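Local coordinates for putative uncharacterized protein lp_3323 (Lactobacillus plantarum, PDB 3DC7) that is of unknown function but belongs to the GDSL-like lipase/acylhydrolase family and therefore probably hydrolyses an ester or acyl substrate, at residues R54-S63 with R75-A83; G91-Q99 with I140-S149. All blocks are in the same frame, centred on the assembly; numbering follows the deposited sequence.

Interaction 1: residues R54-S63 with R75-A83; sequences RSDNLGISGS and RYQAIPEDA
Ser63 OG has two partners, Arg75 NH2 across the contact (3.0 Å) and the backbone carbonyl of Asp70. The contact joins strand 56-59, the outermost strand of the parallel sheet of an SGNH-hydrolase fold within this chain, to the loop that leads from helix 72-75 into strand 85-89. A bend at chi3 (-58°) turns the Arg75 guanidinium so that its rim faces the end of that edge strand. Arg75 NH1 gives a nearly straight bond to Leu58 O at 2.9 Å, reaching the oxygen from above the carbonyl plane, while NE also bonds to Asp70 O. With both amino groups held at the edge, the plate cannot easily swivel, and the Ile60 side chain covers one of its faces, Ile60 CD1 lying 3.5 Å from Arg75 NE. A leucine in place of Arg75 would probably deprive Leu58 O and Ser63 OG of this donor and strip Ile60 of the flat surface it rests on. Farther along, the two methyls of Leu58 diverge: Leu58 CD1 meets Ile79 CG1 at 3.5 Å, the side chains crossing at about a right angle, and CD2 reaches Ala78 CB. At the other end Arg54 links two carboxylates that would otherwise probably repel each other. Its chain, extended from CG to NE, brings Arg54 NE to the syn lone pair of Asp56 OD1 at 2.6 Å, in the guanidinium plane, and Pro80 CG sits 3.2 Å from Asp56 OD1. Arg54 NH2 makes the second salt bridge, 2.8 Å to Asp82 OD1, which it meets from 49° above the carboxylate plane.

Interaction 2: residues G91-Q99 with I140-S149; sequences GVNDYGRDQ and IGSDFGGSFS
The short helix 92-96 opens within a Gly-Val-Asn-Asp sequence, Gly91 at its N-cap, that matches the GxND signature of block III in SGNH hydrolases, and the loop 140-149 packs against its side and C-terminal end. Phe148 contributes most to the contact. Its ring lies flat over the backbone of Gly96, and Gly96 CA stands 3.7 Å from the centroid of the Phe148 ring and only 12° off the normal, a CH-pi contact centred on the face. A CB on Gly96 would point straight at this ring and clash with Phe148 CE2, so glycine is what lets the aromatic ring come so close to the helix. Arg97 adds the aliphatic part of its chain, Arg97 CG lying 3.6 Å from Phe148 CZ. On another side of the helix, Tyr95 has CG anti to the backbone N (chi1 167°), which sends the ring out alongside the loop. Tyr95 OH donates to Ser149 O at 2.8 Å, from 45° above the carbonyl plane, and Ile140 CD1 abuts the ring edge, 3.8 Å from Tyr95 CE2. The other branch, Ile140 CG2, meets Val92 CG2 at 3.6 Å, continuing the apolar seam towards the start of the helix; Gln159 of helix 159-173 touches both Val92 and Tyr95. A Schellman motif ends the helix, with Asp98 as its positive-phi C-prime residue. That turn presents the Asp98 carboxylate to the loop: Ser147 OG donates to Asp98 OD2 at 2.7 Å on its syn side, while Ser147 CB rests 3.3 Å from Gly96 O. A glycine under an aromatic face, with hydrogen bonds from Tyr95 and to Asp98 beside it, thus holds the loop of a beta-alpha crossover against the block III helix of an SGNH-hydrolase fold.

How the interactions relate
The centres of the two interactions lie about 23 Å apart, yet their ends touch. Interaction 1 closes before interaction 2 opens, strand 85-89 running between them, and all four segments belong to the one GDSL-like hydrolase domain. The junction is the type II turn 60-63 beyond edge strand 56-59: Gly62 O takes a probable hydrogen bond from Arg97 NH1 (2.7 Å), and the Asn93 side chain packs against Gly62 and Ser63. The turn includes the end of an Asn-Leu-Gly-Ile-Ser-Gly sequence resembling block II. In relatives, the block II glycine and block III asparagine help form the oxyanion hole, so this meeting of Gly62 and Asn93 is consistent with an active site at the junction.

Interaction 1: residues R54-S63 with R75-A83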
loop_
_atom_site.group_PDB
_atom_site.type_symbol
_atom_site.label_atom_id
_atom_site.label_comp_id
_atom_site.label_asym_id
_atom_site.label_seq_id
_atom_site.Cartn_x
_atom_site.Cartn_y
_atom_site.Cartn_z
ATOM N N ARG A 54 -10.879 29.061 -2.877
ATOM C CA ARG A 54 -12.188 28.553 -3.299
ATOM C C ARG A 54 -12.208 27.027 -3.366
ATOM O O ARG A 54 -11.169 26.396 -3.511
ATOM C CB ARG A 54 -12.633 29.159 -4.639
ATOM C CG ARG A 54 -11.776 28.759 -5.821
ATOM C CD ARG A 54 -12.573 28.779 -7.122
ATOM N NE ARG A 54 -11.897 27.976 -8.135
ATOM C CZ ARG A 54 -10.910 28.408 -8.908
ATOM N NH1 ARG A 54 -10.469 29.659 -8.807
ATOM N NH2 ARG A 54 -10.359 27.579 -9.781
ATOM N N SER A 55 -13.398 26.447 -3.246
ATOM C CA SER A 55 -13.562 24.997 -3.228
ATOM C C SER A 55 -14.669 24.629 -4.201
ATOM O O SER A 55 -15.851 24.854 -3.917
ATOM C CB SER A 55 -13.896 24.509 -1.809
ATOM O OG SER A 55 -13.894 23.085 -1.710
ATOM N N ASP A 56 -14.280 24.076 -5.349
ATOM C CA ASP A 56 -15.227 23.724 -6.408
ATOM C C ASP A 56 -15.829 22.336 -6.237
ATOM O O ASP A 56 -15.128 21.320 -6.258
ATOM C CB ASP A 56 -14.579 23.870 -7.782
ATOM C CG ASP A 56 -14.179 25.310 -8.076
ATOM O OD1 ASP A 56 -12.962 25.579 -8.155
ATOM O OD2 ASP A 56 -15.074 26.181 -8.203
ATOM N N ASN A 57 -17.144 22.312 -6.070
ATOM C CA ASN A 57 -17.885 21.087 -5.828
ATOM C C ASN A 57 -18.490 20.578 -7.131
ATOM O O ASN A 57 -19.429 21.182 -7.661
ATOM C CB ASN A 57 -18.972 21.356 -4.789
ATOM C CG ASN A 57 -19.671 20.092 -4.313
ATOM O OD1 ASN A 57 -19.829 19.130 -5.062
ATOM N ND2 ASN A 57 -20.132 20.109 -3.065
ATOM N N LEU A 58 -17.946 19.471 -7.644
ATOM C CA LEU A 58 -18.464 18.842 -8.859
ATOM C C LEU A 58 -19.103 17.480 -8.565
ATOM O O LEU A 58 -18.919 16.515 -9.305
ATOM C CB LEU A 58 -17.352 18.708 -9.900
ATOM C CG LEU A 58 -16.767 20.062 -10.279
ATOM C CD1 LEU A 58 -15.320 19.940 -10.692
ATOM C CD2 LEU A 58 -17.617 20.702 -11.366
ATOM N N GLY A 59 -19.849 17.414 -7.470
ATOM C CA GLY A 59 -20.545 16.193 -7.089
ATOM C C GLY A 59 -21.954 16.247 -7.642
ATOM O O GLY A 59 -22.585 17.304 -7.653
ATOM N N ILE A 60 -22.438 15.108 -8.119
ATOM C CA ILE A 60 -23.807 14.978 -8.604
ATOM C C ILE A 60 -24.322 13.680 -8.026
ATOM O O ILE A 60 -23.701 12.631 -8.212
ATOM C CB ILE A 60 -23.868 14.922 -10.149
ATOM C CG1 ILE A 60 -23.373 16.243 -10.753
ATOM C CG2 ILE A 60 -25.291 14.612 -10.639
ATOM C CD1 ILE A 60 -23.590 16.363 -12.265
ATOM N N SER A 61 -25.430 13.761 -7.293
ATOM C CA SER A 61 -26.120 12.606 -6.747
ATOM C C SER A 61 -26.332 11.537 -7.809
ATOM O O SER A 61 -26.836 11.825 -8.897
ATOM C CB SER A 61 -27.475 13.042 -6.194
ATOM O OG SER A 61 -28.338 11.919 -5.992
ATOM N N GLY A 62 -25.914 10.318 -7.501
ATOM C CA GLY A 62 -26.198 9.175 -8.354
ATOM C C GLY A 62 -25.225 8.933 -9.487
ATOM O O GLY A 62 -25.354 7.936 -10.194
ATOM N N SER A 63 -24.247 9.824 -9.640
ATOM C CA SER A 63 -23.331 9.803 -10.779
ATOM C C SER A 63 -22.358 8.605 -10.787
ATOM O O SER A 63 -21.797 8.232 -9.767
ATOM C CB SER A 63 -22.567 11.145 -10.855
ATOM O OG SER A 63 -21.466 11.082 -11.749
ATOM N N ARG A 75 -17.744 14.588 -17.248
ATOM C CA ARG A 75 -17.931 15.760 -16.390
ATOM C C ARG A 75 -16.634 16.386 -15.866
ATOM O O ARG A 75 -16.629 17.552 -15.460
ATOM C CB ARG A 75 -18.848 15.430 -15.216
ATOM C CG ARG A 75 -20.279 15.221 -15.610
ATOM C CD ARG A 75 -21.204 15.311 -14.398
ATOM N NE ARG A 75 -20.893 14.348 -13.337
ATOM C CZ ARG A 75 -20.296 14.661 -12.196
ATOM N NH1 ARG A 75 -19.933 15.914 -11.963
ATOM N NH2 ARG A 75 -20.070 13.729 -11.279
ATOM N N TYR A 76 -15.548 15.618 -15.870
ATOM C CA TYR A 76 -14.244 16.118 -15.434
ATOM C C TYR A 76 -13.804 17.371 -16.196
ATOM O O TYR A 76 -12.963 18.131 -15.705
ATOM C CB TYR A 76 -13.167 15.029 -15.599
ATOM C CG TYR A 76 -12.601 14.914 -17.007
ATOM C CD1 TYR A 76 -13.138 14.016 -17.918
ATOM C CD2 TYR A 76 -11.540 15.717 -17.419
ATOM C CE1 TYR A 76 -12.617 13.894 -19.209
ATOM C CE2 TYR A 76 -11.019 15.625 -18.707
ATOM C CZ TYR A 76 -11.561 14.708 -19.601
ATOM O OH TYR A 76 -11.052 14.618 -20.882
ATOM N N GLN A 77 -14.355 17.560 -17.398
ATOM C CA GLN A 77 -13.985 18.662 -18.293
ATOM C C GLN A 77 -14.498 20.006 -17.773
ATOM O O GLN A 77 -14.108 21.061 -18.282
ATOM C CB GLN A 77 -14.490 18.396 -19.716
ATOM C CG GLN A 77 -14.041 17.043 -20.261
ATOM C CD GLN A 77 -14.291 16.834 -21.755
ATOM O OE1 GLN A 77 -13.511 16.157 -22.430
ATOM N NE2 GLN A 77 -15.387 17.383 -22.269
ATOM N N ALA A 78 -15.344 19.957 -16.738
ATOM C CA ALA A 78 -15.830 21.165 -16.049
ATOM C C ALA A 78 -14.952 21.617 -14.874
ATOM O O ALA A 78 -15.220 22.653 -14.259
ATOM C CB ALA A 78 -17.282 20.971 -15.578
ATOM N N ILE A 79 -13.927 20.829 -14.549
ATOM C CA ILE A 79 -12.948 21.208 -13.523
ATOM C C ILE A 79 -12.271 22.521 -13.964
ATOM O O ILE A 79 -11.843 22.645 -15.121
ATOM C CB ILE A 79 -11.908 20.053 -13.251
ATOM C CG1 ILE A 79 -12.592 18.829 -12.618
ATOM C CG2 ILE A 79 -10.754 20.513 -12.369
ATOM C CD1 ILE A 79 -11.744 17.538 -12.669
ATOM N N PRO A 80 -12.208 23.517 -13.054
ATOM C CA PRO A 80 -11.575 24.817 -13.358
ATOM C C PRO A 80 -10.132 24.668 -13.838
ATOM O O PRO A 80 -9.383 23.824 -13.316
ATOM C CB PRO A 80 -11.595 25.533 -12.012
ATOM C CG PRO A 80 -12.681 24.873 -11.239
ATOM C CD PRO A 80 -12.736 23.464 -11.676
ATOM N N GLU A 81 -9.743 25.476 -14.820
ATOM C CA GLU A 81 -8.392 25.391 -15.401
ATOM C C GLU A 81 -7.243 25.631 -14.387
ATOM O O GLU A 81 -6.146 25.077 -14.533
ATOM C CB GLU A 81 -8.270 26.289 -16.642
ATOM C CG GLU A 81 -8.457 25.518 -17.964
ATOM C CD GLU A 81 -9.454 26.168 -18.943
ATOM O OE1 GLU A 81 -9.529 27.422 -19.007
ATOM O OE2 GLU A 81 -10.160 25.412 -19.666
ATOM N N ASP A 82 -7.510 26.430 -13.356
ATOM C CA ASP A 82 -6.500 26.717 -12.331
ATOM C C ASP A 82 -6.737 25.980 -10.995
ATOM O O ASP A 82 -6.346 26.459 -9.923
ATOM C CB ASP A 82 -6.374 28.229 -12.118
ATOM C CG ASP A 82 -7.659 28.856 -11.622
ATOM O OD1 ASP A 82 -8.752 28.307 -11.905
ATOM O OD2 ASP A 82 -7.574 29.912 -10.952
ATOM N N ALA A 83 -7.373 24.814 -11.066
ATOM C CA ALA A 83 -7.456 23.911 -9.923
ATOM C C ALA A 83 -6.043 23.550 -9.472
ATOM O O ALA A 83 -5.200 23.229 -10.307
ATOM C CB ALA A 83 -8.212 22.663 -10.306
#

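Interaction 2: residues G91-Q99 with I140-S149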
loop_
_atom_site.group_PDB
_atom_site.type_symbol
_atom_site.label_atom_id
_atom_site.label_comp_id
_atom_site.label_asym_id
_atom_site.label_seq_id
_atom_site.Cartn_x
_atom_site.Cartn_y
_atom_site.Cartn_z
ATOM N N GLY A 91 -17.243 5.363 -8.145
ATOM C CA GLY A 91 -17.234 3.913 -8.295
ATOM C C GLY A 91 -18.357 3.189 -7.563
ATOM O O GLY A 91 -18.730 2.076 -7.947
ATOM N N VAL A 92 -18.894 3.801 -6.506
ATOM C CA VAL A 92 -19.914 3.123 -5.728
ATOM C C VAL A 92 -21.235 3.028 -6.490
ATOM O O VAL A 92 -21.954 2.040 -6.354
ATOM C CB VAL A 92 -20.097 3.706 -4.301
ATOM C CG1 VAL A 92 -21.052 4.894 -4.288
ATOM C CG2 VAL A 92 -20.629 2.612 -3.387
ATOM N N ASN A 93 -21.528 4.042 -7.306
ATOM C CA ASN A 93 -22.698 3.994 -8.192
ATOM C C ASN A 93 -22.465 3.089 -9.389
ATOM O O ASN A 93 -23.378 2.401 -9.836
ATOM C CB ASN A 93 -23.119 5.391 -8.660
ATOM C CG ASN A 93 -23.688 6.233 -7.535
ATOM O OD1 ASN A 93 -23.347 7.415 -7.396
ATOM N ND2 ASN A 93 -24.555 5.629 -6.720
ATOM N N ASP A 94 -21.241 3.074 -9.905
ATOM C CA ASP A 94 -20.926 2.118 -10.955
ATOM C C ASP A 94 -21.195 0.700 -10.448
ATOM O O ASP A 94 -21.801 -0.109 -11.150
ATOM C CB ASP A 94 -19.503 2.291 -11.442
ATOM C CG ASP A 94 -19.238 3.701 -11.968
ATOM O OD1 ASP A 94 -19.049 3.866 -13.203
ATOM O OD2 ASP A 94 -19.217 4.651 -11.140
ATOM N N TYR A 95 -20.785 0.415 -9.213
ATOM C CA TYR A 95 -21.119 -0.877 -8.598
ATOM C C TYR A 95 -22.638 -1.033 -8.390
ATOM O O TYR A 95 -23.247 -1.931 -8.952
ATOM C CB TYR A 95 -20.361 -1.116 -7.278
ATOM C CG TYR A 95 -20.917 -2.276 -6.469
ATOM C CD1 TYR A 95 -20.755 -3.599 -6.902
ATOM C CD2 TYR A 95 -21.642 -2.050 -5.296
ATOM C CE1 TYR A 95 -21.289 -4.660 -6.185
ATOM C CE2 TYR A 95 -22.175 -3.107 -4.571
ATOM C CZ TYR A 95 -21.995 -4.404 -5.020
ATOM O OH TYR A 95 -22.499 -5.455 -4.296
ATOM N N GLY A 96 -23.232 -0.132 -7.613
ATOM C CA GLY A 96 -24.616 -0.271 -7.180
ATOM C C GLY A 96 -25.680 -0.023 -8.234
ATOM O O GLY A 96 -26.806 -0.482 -8.098
ATOM N N ARG A 97 -25.336 0.708 -9.289
ATOM C CA ARG A 97 -26.302 0.963 -10.352
ATOM C C ARG A 97 -25.956 0.177 -11.628
ATOM O O ARG A 97 -26.394 0.522 -12.726
ATOM C CB ARG A 97 -26.440 2.465 -10.606
ATOM C CG ARG A 97 -26.582 3.279 -9.313
ATOM C CD ARG A 97 -26.820 4.753 -9.574
ATOM N NE ARG A 97 -28.229 5.026 -9.829
ATOM C CZ ARG A 97 -28.719 6.208 -10.189
ATOM N NH1 ARG A 97 -27.908 7.241 -10.369
ATOM N NH2 ARG A 97 -30.026 6.351 -10.405
ATOM N N ASP A 98 -25.165 -0.878 -11.464
ATOM C CA ASP A 98 -24.917 -1.844 -12.524
ATOM C C ASP A 98 -24.266 -1.249 -13.783
ATOM O O ASP A 98 -24.773 -1.420 -14.902
ATOM C CB ASP A 98 -26.217 -2.629 -12.852
ATOM C CG ASP A 98 -26.743 -3.441 -11.652
ATOM O OD1 ASP A 98 -25.910 -4.026 -10.928
ATOM O OD2 ASP A 98 -27.980 -3.517 -11.437
ATOM N N GLN A 99 -23.139 -0.562 -13.609
ATOM C CA GLN A 99 -22.271 -0.239 -14.751
ATOM C C GLN A 99 -21.515 -1.512 -15.146
ATOM O O GLN A 99 -20.870 -2.127 -14.298
ATOM C CB GLN A 99 -21.292 0.886 -14.395
ATOM C CG GLN A 99 -20.371 1.369 -15.537
ATOM C CD GLN A 99 -21.103 2.206 -16.573
ATOM O OE1 GLN A 99 -21.163 1.851 -17.764
ATOM N NE2 GLN A 99 -21.682 3.317 -16.126
ATOM N N ILE A 140 -20.214 -1.111 1.197
ATOM C CA ILE A 140 -21.589 -0.730 1.512
ATOM C C ILE A 140 -22.391 -1.905 2.057
ATOM O O ILE A 140 -21.988 -3.056 1.912
ATOM C CB ILE A 140 -22.324 -0.107 0.291
ATOM C CG1 ILE A 140 -22.563 -1.162 -0.797
ATOM C CG2 ILE A 140 -21.572 1.132 -0.226
ATOM C CD1 ILE A 140 -23.374 -0.684 -1.963
ATOM N N GLY A 141 -23.519 -1.601 2.691
ATOM C CA GLY A 141 -24.437 -2.622 3.199
ATOM C C GLY A 141 -25.522 -2.934 2.187
ATOM O O GLY A 141 -25.370 -2.631 0.999
ATOM N N SER A 142 -26.619 -3.524 2.659
ATOM C CA SER A 142 -27.672 -4.042 1.785
ATOM C C SER A 142 -29.032 -3.360 1.948
ATOM O O SER A 142 -30.038 -3.845 1.434
ATOM C CB SER A 142 -27.837 -5.546 2.010
ATOM O OG SER A 142 -26.838 -6.270 1.315
ATOM N N ASP A 143 -29.065 -2.239 2.655
ATOM C CA ASP A 143 -30.333 -1.657 3.056
ATOM C C ASP A 143 -30.758 -0.422 2.272
ATOM O O ASP A 143 -31.827 0.122 2.527
ATOM C CB ASP A 143 -30.325 -1.372 4.561
ATOM C CG ASP A 143 -30.267 -2.652 5.402
ATOM O OD1 ASP A 143 -30.742 -3.722 4.933
ATOM O OD2 ASP A 143 -29.745 -2.587 6.545
ATOM N N PHE A 144 -29.939 0.010 1.312
ATOM C CA PHE A 144 -30.274 1.183 0.493
ATOM C C PHE A 144 -31.388 0.943 -0.547
ATOM O O PHE A 144 -32.297 1.756 -0.671
ATOM C CB PHE A 144 -29.027 1.769 -0.195
ATOM C CG PHE A 144 -29.317 2.988 -1.033
ATOM C CD1 PHE A 144 -29.518 4.237 -0.433
ATOM C CD2 PHE A 144 -29.411 2.885 -2.418
ATOM C CE1 PHE A 144 -29.793 5.372 -1.206
ATOM C CE2 PHE A 144 -29.691 4.019 -3.210
ATOM C CZ PHE A 144 -29.881 5.261 -2.599
ATOM N N GLY A 145 -31.290 -0.145 -1.309
ATOM C CA GLY A 145 -32.263 -0.435 -2.369
ATOM C C GLY A 145 -31.586 -0.810 -3.678
ATOM O O GLY A 145 -30.356 -0.812 -3.763
ATOM N N GLY A 146 -32.388 -1.127 -4.699
ATOM C CA GLY A 146 -31.858 -1.523 -6.007
ATOM C C GLY A 146 -30.779 -2.584 -5.881
ATOM O O GLY A 146 -30.930 -3.522 -5.090
ATOM N N SER A 147 -29.693 -2.428 -6.639
ATOM C CA SER A 147 -28.589 -3.389 -6.633
ATOM C C SER A 147 -27.469 -2.978 -5.682
ATOM O O SER A 147 -26.313 -3.402 -5.849
ATOM C CB SER A 147 -28.006 -3.571 -8.033
ATOM O OG SER A 147 -28.987 -4.002 -8.965
ATOM N N PHE A 148 -27.807 -2.148 -4.694
ATOM C CA PHE A 148 -26.837 -1.737 -3.693
ATOM C C PHE A 148 -26.767 -2.789 -2.589
ATOM O O PHE A 148 -27.517 -2.739 -1.622
ATOM C CB PHE A 148 -27.194 -0.363 -3.127
ATOM C CG PHE A 148 -26.885 0.773 -4.050
ATOM C CD1 PHE A 148 -27.841 1.237 -4.952
ATOM C CD2 PHE A 148 -25.645 1.400 -4.006
ATOM C CE1 PHE A 148 -27.560 2.303 -5.804
ATOM C CE2 PHE A 148 -25.350 2.461 -4.853
ATOM C CZ PHE A 148 -26.315 2.916 -5.755
ATOM N N SER A 149 -25.862 -3.744 -2.747
ATOM C CA SER A 149 -25.836 -4.926 -1.882
ATOM C C SER A 149 -24.462 -5.120 -1.233
ATOM O O SER A 149 -23.435 -4.692 -1.770
ATOM C CB SER A 149 -26.269 -6.163 -2.700
ATOM O OG SER A 149 -25.954 -7.403 -2.089
#